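Local coordinates for polar amino acid ABC uptake transporter substrate binding protein (Streptococcus thermophilus LMG 18311, PDB 3HV1) that probably binds polar amino acids outside the cell and hands them to an ABC uptake transporter, at residues 90-93 / 94-97; 163-166 / 167-171; 183-186 / 187-191. All coordinates share one frame; numbering follows the deposited sequence.

Overall arrangement
Three short helical stretches, each with side chains meeting three to five residues apart, illustrate local contacts within helices of a family 3 solute-binding protein. Interaction 1 lies on the surface with its centre about 18 Å from the chain centre, on the opposite side of that centre from the other two. The centres of interactions 1 and 2 are about 35 Å apart, and the centres of interactions 1 and 3 about 28 Å apart. Interactions 2 and 3, centre to centre about 13 Å apart, touch: the rings of Phe164 and Tyr189 stack, Phe164 CE2 separately packs 3.4 Å from Tyr189 CB, and Leu168 packs against Leu190. Interactions 1 and 2 each contain a threonine N-cap, Thr91 and Thr163, whereas interaction 3 is a more buried helical segment.

Interaction 1 (90-93 / 94-97); sequences VTDE and RKQS
Thr91 and Arg94 meet because the threonine's chi1 of 67° sets OG1 between its own backbone N and carbonyl carbon, while Arg94 holds CG anti to its carbonyl carbon (chi1 -68°) and then runs extended to NE. OG1 thereby faces the start of the helix and accepts from Arg94 N at 2.8 Å. The arginine's aliphatic stem crosses the threonine at a slant: its CD lies 3.8 Å from Thr91 CG2, and OG1 stands obliquely to the guanidinium plane. NH1 of Arg94 is hydrogen-bonded to Ser89 O, just upstream, and the side chain also touches Phe100 of strand 99-100. One residue further on, Lys95 N donates to Thr91 O at 2.9 Å, so the threonine grips two successive amides, one through its side chain and one through its carbonyl. The lysine stem passes Val90, whose CG1 presses on Lys95 CD at 3.5 Å, tighter than usual for two carbons. Gln96 N reaches Glu93 O at 3.0 Å from well above the carbonyl plane; its second link, to Asp92 O, is weak. Tyr139 and His263 of a second subunit pack against Asp92 and Arg94, respectively. Side-chain acceptance of an early helical amide by the residue just before the helix identifies Thr91 as the N-cap of the short, weakly bonded helix 92-95.

Interaction 2 (163-166 / 167-171); sequences TFTQ and ALIDL
Successive i to i+4 bonds run through the helix, among them Leu168 N to Phe164 O at 2.9 Å with an N-H...O angle of 161°. At its start Thr163 and Gln166 form a capping box. Gln166 sends its extended side chain back beside its own backbone N (chi1 -49°), and OE1 accepts from Thr163 N at 3.2 Å, the donor standing above the amide plane. The reciprocal bond, Gln166 N to Thr163 OG1, is less certain because the hydroxyl's placement is crowded in the model. On the inward face Phe164 reaches along the helix, its CE2 meeting Leu168 CD2 at 4.4 Å obliquely to the ring; the same side chain lies on Leu179 and Ile181. Ala167 CB sits 3.4 Å from Phe164 O. On another side Ile169 lays CG1 over Thr165 O at 3.3 Å. Asp170 OD2 is hydrogen-bonded to Tyr161 OH on strand 158-161. The chemistry thus divides by position: at the helix start the amide of Thr163 donates to a side-chain oxygen, and that of Gln166 probably does so too, while Phe164, Ala167 and Leu168 supply an apolar surface for the adjoining strands and helix.

Interaction 3 (183-186 / 187-191); sequences RVYA and NYYLE
Tyr189 and Tyr185 are joined first by the backbone: Tyr189 N donates to Tyr185 O at 3.0 Å, with an N-H...O angle of 170°. Equivalent bonds link Asn187 N to Arg183 O at 3.0 Å, nearly straight on to the carbonyl, and Leu190 N to Ala186 O at 3.1 Å. The bond from Tyr188 N to Val184 O is weak. Side-chain carbons also crowd these carbonyls: Tyr188 CB lies 3.0 Å from Val184 O, Leu190 CG rests 3.1 Å from Ala186 O, and Tyr189 CD2 comes close beside Tyr185 O.

This is helix 183-192, which follows directly on strand 178-182 and packs on the mixed sheet of what is probably one lobe of the protein, consistent with the periplasmic binding protein fold of this clan. Ala186 packs on Val110 and Val112 of strand 105-114, and Leu190 on Tyr199 and Val201.

Among the aromatic side chains, Tyr189, with CG anti to its carbonyl carbon (chi1 -72°), turns its ring back along the helix, bringing CE2 to 4.0 Å from Tyr185 CB. One face of the Tyr185 ring has Val184 CG2 over its centre, 4.1 Å above the plane; one face of the Tyr189 ring has Tyr188 CD2 over it.

At the polar ends, Arg183 extends away from the helix, where its NH2 makes a salt bridge with Glu249 and its NH1 donates to Val106 O. The hydroxyl of Tyr188 is hydrogen-bonded to Lys192 NZ, one turn farther along.

Interaction 1 (90-93 / 94-97)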
loop_
_atom_site.group_PDB
_atom_site.type_symbol
_atom_site.label_atom_id
_atom_site.label_comp_id
_atom_site.label_asym_id
_atom_site.label_seq_id
_atom_site.Cartn_x
_atom_site.Cartn_y
_atom_site.Cartn_z
ATOM N N VAL A 90 10.041 0.928 4.928
ATOM C CA VAL A 90 10.504 1.234 3.581
ATOM C C VAL A 90 11.028 2.657 3.417
ATOM O O VAL A 90 10.497 3.603 4.000
ATOM C CB VAL A 90 9.371 1.020 2.539
ATOM C CG1 VAL A 90 9.855 1.393 1.138
ATOM C CG2 VAL A 90 8.912 -0.426 2.562
ATOM N N THR A 91 12.093 2.780 2.631
ATOM C CA THR A 91 12.711 4.055 2.281
ATOM C C THR A 91 13.360 3.730 0.951
ATOM O O THR A 91 13.695 2.575 0.701
ATOM C CB THR A 91 13.824 4.504 3.257
ATOM O OG1 THR A 91 14.940 3.611 3.155
ATOM C CG2 THR A 91 13.316 4.540 4.691
ATOM N N ASP A 92 13.519 4.726 0.088
ATOM C CA ASP A 92 14.135 4.482 -1.208
ATOM C C ASP A 92 15.550 3.940 -1.046
ATOM O O ASP A 92 16.000 3.121 -1.840
ATOM C CB ASP A 92 14.168 5.769 -2.040
ATOM C CG ASP A 92 12.785 6.208 -2.488
ATOM O OD1 ASP A 92 12.059 5.380 -3.085
ATOM O OD2 ASP A 92 12.428 7.382 -2.250
ATOM N N GLU A 93 16.245 4.402 -0.012
ATOM C CA GLU A 93 17.611 3.960 0.247
ATOM C C GLU A 93 17.606 2.479 0.605
ATOM O O GLU A 93 18.375 1.691 0.059
ATOM C CB GLU A 93 18.221 4.768 1.400
ATOM C CG GLU A 93 19.721 4.560 1.598
ATOM C CD GLU A 93 20.286 5.382 2.747
ATOM O OE1 GLU A 93 20.107 6.619 2.749
ATOM O OE2 GLU A 93 20.918 4.793 3.649
ATOM N N ARG A 94 16.722 2.105 1.522
ATOM C CA ARG A 94 16.624 0.719 1.955
ATOM C C ARG A 94 16.176 -0.186 0.816
ATOM O O ARG A 94 16.585 -1.342 0.739
ATOM C CB ARG A 94 15.665 0.614 3.143
ATOM C CG ARG A 94 16.215 1.284 4.393
ATOM C CD ARG A 94 15.192 1.394 5.503
ATOM N NE ARG A 94 15.794 1.947 6.711
ATOM C CZ ARG A 94 15.136 2.190 7.836
ATOM N NH1 ARG A 94 13.838 1.937 7.917
ATOM N NH2 ARG A 94 15.785 2.666 8.890
ATOM N N LYS A 95 15.352 0.347 -0.076
ATOM C CA LYS A 95 14.874 -0.431 -1.209
ATOM C C LYS A 95 16.020 -0.783 -2.151
ATOM O O LYS A 95 15.918 -1.718 -2.941
ATOM C CB LYS A 95 13.791 0.340 -1.958
ATOM C CG LYS A 95 12.503 0.497 -1.168
ATOM C CD LYS A 95 11.428 1.200 -1.981
ATOM C CE LYS A 95 11.006 0.367 -3.175
ATOM N NZ LYS A 95 9.853 0.983 -3.887
ATOM N N GLN A 96 17.116 -0.039 -2.068
ATOM C CA GLN A 96 18.264 -0.331 -2.913
ATOM C C GLN A 96 18.942 -1.592 -2.393
ATOM O O GLN A 96 19.639 -2.281 -3.133
ATOM C CB GLN A 96 19.257 0.837 -2.907
ATOM C CG GLN A 96 18.717 2.127 -3.526
ATOM C CD GLN A 96 18.280 1.958 -4.979
ATOM O OE1 GLN A 96 17.317 1.251 -5.276
ATOM N NE2 GLN A 96 18.991 2.612 -5.890
ATOM N N SER A 97 18.710 -1.904 -1.118
ATOM C CA SER A 97 19.312 -3.080 -0.496
ATOM C C SER A 97 18.353 -4.231 -0.191
ATOM O O SER A 97 18.794 -5.352 0.064
ATOM C CB SER A 97 20.026 -2.677 0.797
ATOM O OG SER A 97 21.115 -1.806 0.543
#

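Interaction 2 (163-166 / 167-171)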
loop_
_atom_site.group_PDB
_atom_site.type_symbol
_atom_site.label_atom_id
_atom_site.label_comp_id
_atom_site.label_asym_id
_atom_site.label_seq_id
_atom_site.Cartn_x
_atom_site.Cartn_y
_atom_site.Cartn_z
ATOM N N THR A 163 11.982 11.500 30.282
ATOM C CA THR A 163 11.447 10.147 30.216
ATOM C C THR A 163 9.931 10.146 30.089
ATOM O O THR A 163 9.261 11.091 30.500
ATOM C CB THR A 163 11.823 9.343 31.476
ATOM O OG1 THR A 163 11.240 9.964 32.629
ATOM C CG2 THR A 163 13.338 9.295 31.652
ATOM N N PHE A 164 9.396 9.073 29.516
ATOM C CA PHE A 164 7.956 8.937 29.348
ATOM C C PHE A 164 7.295 8.838 30.717
ATOM O O PHE A 164 6.164 9.286 30.905
ATOM C CB PHE A 164 7.631 7.676 28.547
ATOM C CG PHE A 164 6.159 7.416 28.404
ATOM C CD1 PHE A 164 5.394 8.147 27.504
ATOM C CD2 PHE A 164 5.532 6.455 29.189
ATOM C CE1 PHE A 164 4.024 7.928 27.389
ATOM C CE2 PHE A 164 4.160 6.228 29.081
ATOM C CZ PHE A 164 3.408 6.966 28.178
ATOM N N THR A 165 8.009 8.241 31.667
ATOM C CA THR A 165 7.493 8.070 33.019
ATOM C C THR A 165 7.177 9.413 33.678
ATOM O O THR A 165 6.090 9.593 34.230
ATOM C CB THR A 165 8.489 7.262 33.906
ATOM O OG1 THR A 165 8.003 7.210 35.252
ATOM C CG2 THR A 165 9.867 7.892 33.892
ATOM N N GLN A 166 8.117 10.351 33.612
ATOM C CA GLN A 166 7.906 11.669 34.204
ATOM C C GLN A 166 6.715 12.331 33.520
ATOM O O GLN A 166 5.868 12.934 34.171
ATOM C CB GLN A 166 9.125 12.571 33.999
ATOM C CG GLN A 166 10.459 11.967 34.373
ATOM C CD GLN A 166 11.614 12.857 33.952
ATOM O OE1 GLN A 166 11.599 13.431 32.856
ATOM N NE2 GLN A 166 12.623 12.973 34.811
ATOM N N ALA A 167 6.678 12.227 32.196
ATOM C CA ALA A 167 5.602 12.820 31.415
ATOM C C ALA A 167 4.240 12.304 31.896
ATOM O O ALA A 167 3.321 13.089 32.128
ATOM C CB ALA A 167 5.801 12.499 29.936
ATOM N N LEU A 168 4.122 10.990 32.056
ATOM C CA LEU A 168 2.865 10.394 32.508
ATOM C C LEU A 168 2.516 10.860 33.924
ATOM O O LEU A 168 1.365 11.165 34.218
ATOM C CB LEU A 168 2.959 8.868 32.475
ATOM C CG LEU A 168 1.644 8.127 32.748
ATOM C CD1 LEU A 168 0.641 8.492 31.667
ATOM C CD2 LEU A 168 1.877 6.621 32.769
ATOM N N ILE A 169 3.509 10.912 34.808
ATOM C CA ILE A 169 3.258 11.366 36.171
ATOM C C ILE A 169 2.547 12.709 36.116
ATOM O O ILE A 169 1.533 12.914 36.775
ATOM C CB ILE A 169 4.580 11.512 36.970
ATOM C CG1 ILE A 169 5.137 10.125 37.295
ATOM C CG2 ILE A 169 4.336 12.315 38.250
ATOM C CD1 ILE A 169 6.498 10.130 37.959
ATOM N N ASP A 170 3.073 13.624 35.311
ATOM C CA ASP A 170 2.471 14.939 35.187
ATOM C C ASP A 170 1.110 14.913 34.494
ATOM O O ASP A 170 0.245 15.736 34.790
ATOM C CB ASP A 170 3.425 15.884 34.458
ATOM C CG ASP A 170 4.583 16.342 35.343
ATOM O OD1 ASP A 170 4.722 15.819 36.470
ATOM O OD2 ASP A 170 5.348 17.221 34.904
ATOM N N LEU A 171 0.915 13.979 33.566
ATOM C CA LEU A 171 -0.378 13.890 32.892
ATOM C C LEU A 171 -1.393 13.395 33.920
ATOM O O LEU A 171 -2.516 13.879 33.959
ATOM C CB LEU A 171 -0.330 12.914 31.702
ATOM C CG LEU A 171 -1.596 12.834 30.836
ATOM C CD1 LEU A 171 -1.769 14.142 30.055
ATOM C CD2 LEU A 171 -1.505 11.664 29.861
#

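Interaction 3 (183-186 / 187-191)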
loop_
_atom_site.group_PDB
_atom_site.type_symbol
_atom_site.label_atom_id
_atom_site.label_comp_id
_atom_site.label_asym_id
_atom_site.label_seq_id
_atom_site.Cartn_x
_atom_site.Cartn_y
_atom_site.Cartn_z
ATOM N N ARG A 183 2.881 6.135 19.007
ATOM C CA ARG A 183 1.843 5.158 19.292
ATOM C C ARG A 183 2.474 3.930 19.956
ATOM O O ARG A 183 1.990 3.472 20.986
ATOM C CB ARG A 183 1.164 4.737 17.996
ATOM C CG ARG A 183 0.039 3.740 18.178
ATOM C CD ARG A 183 -0.340 3.113 16.852
ATOM N NE ARG A 183 -1.552 2.311 16.966
ATOM C CZ ARG A 183 -2.070 1.603 15.968
ATOM N NH1 ARG A 183 -1.478 1.595 14.779
ATOM N NH2 ARG A 183 -3.192 0.924 16.153
ATOM N N VAL A 184 3.556 3.397 19.381
ATOM C CA VAL A 184 4.185 2.210 19.976
ATOM C C VAL A 184 4.534 2.360 21.460
ATOM O O VAL A 184 4.464 1.385 22.210
ATOM C CB VAL A 184 5.490 1.754 19.236
ATOM C CG1 VAL A 184 5.142 1.086 17.922
ATOM C CG2 VAL A 184 6.443 2.934 19.044
ATOM N N TYR A 185 4.907 3.562 21.891
ATOM C CA TYR A 185 5.241 3.773 23.300
ATOM C C TYR A 185 3.993 4.005 24.140
ATOM O O TYR A 185 3.861 3.471 25.240
ATOM C CB TYR A 185 6.176 4.977 23.464
ATOM C CG TYR A 185 7.488 4.839 22.723
ATOM C CD1 TYR A 185 8.245 3.675 22.827
ATOM C CD2 TYR A 185 7.963 5.869 21.910
ATOM C CE1 TYR A 185 9.447 3.533 22.133
ATOM C CE2 TYR A 185 9.160 5.742 21.211
ATOM C CZ TYR A 185 9.897 4.565 21.324
ATOM O OH TYR A 185 11.068 4.412 20.609
ATOM N N ALA A 186 3.087 4.828 23.630
ATOM C CA ALA A 186 1.850 5.122 24.345
ATOM C C ALA A 186 1.107 3.837 24.684
ATOM O O ALA A 186 0.828 3.550 25.850
ATOM C CB ALA A 186 0.952 6.037 23.489
ATOM N N ASN A 187 0.788 3.050 23.664
ATOM C CA ASN A 187 0.046 1.813 23.889
ATOM C C ASN A 187 0.804 0.777 24.702
ATOM O O ASN A 187 0.224 0.100 25.547
ATOM C CB ASN A 187 -0.394 1.218 22.554
ATOM C CG ASN A 187 -1.609 1.915 21.988
ATOM O OD1 ASN A 187 -2.748 1.461 22.169
ATOM N ND2 ASN A 187 -1.386 3.033 21.323
ATOM N N TYR A 188 2.099 0.654 24.461
ATOM C CA TYR A 188 2.891 -0.322 25.194
ATOM C C TYR A 188 2.925 -0.041 26.693
ATOM O O TYR A 188 2.620 -0.914 27.508
ATOM C CB TYR A 188 4.322 -0.353 24.653
ATOM C CG TYR A 188 5.281 -1.094 25.551
ATOM C CD1 TYR A 188 5.154 -2.469 25.756
ATOM C CD2 TYR A 188 6.302 -0.416 26.220
ATOM C CE1 TYR A 188 6.013 -3.147 26.604
ATOM C CE2 TYR A 188 7.168 -1.090 27.074
ATOM C CZ TYR A 188 7.018 -2.452 27.259
ATOM O OH TYR A 188 7.873 -3.121 28.099
ATOM N N TYR A 189 3.299 1.178 27.059
ATOM C CA TYR A 189 3.399 1.512 28.471
ATOM C C TYR A 189 2.065 1.492 29.180
ATOM O O TYR A 189 1.946 0.912 30.259
ATOM C CB TYR A 189 4.073 2.876 28.654
ATOM C CG TYR A 189 5.552 2.839 28.353
ATOM C CD1 TYR A 189 6.407 2.033 29.099
ATOM C CD2 TYR A 189 6.096 3.592 27.317
ATOM C CE1 TYR A 189 7.767 1.976 28.823
ATOM C CE2 TYR A 189 7.455 3.546 27.029
ATOM C CZ TYR A 189 8.285 2.734 27.788
ATOM O OH TYR A 189 9.633 2.673 27.513
ATOM N N LEU A 190 1.056 2.111 28.573
ATOM C CA LEU A 190 -0.263 2.157 29.192
ATOM C C LEU A 190 -0.868 0.773 29.369
ATOM O O LEU A 190 -1.476 0.494 30.396
ATOM C CB LEU A 190 -1.199 3.050 28.376
ATOM C CG LEU A 190 -0.780 4.525 28.304
ATOM C CD1 LEU A 190 -1.805 5.317 27.497
ATOM C CD2 LEU A 190 -0.664 5.104 29.708
ATOM N N GLU A 191 -0.709 -0.091 28.370
ATOM C CA GLU A 191 -1.240 -1.450 28.464
ATOM C C GLU A 191 -0.424 -2.231 29.486
ATOM O O GLU A 191 -0.970 -2.998 30.279
ATOM C CB GLU A 191 -1.161 -2.162 27.109
ATOM C CG GLU A 191 -1.539 -3.655 27.138
ATOM C CD GLU A 191 -2.997 -3.904 27.521
ATOM O OE1 GLU A 191 -3.817 -2.968 27.398
ATOM O OE2 GLU A 191 -3.328 -5.045 27.926
#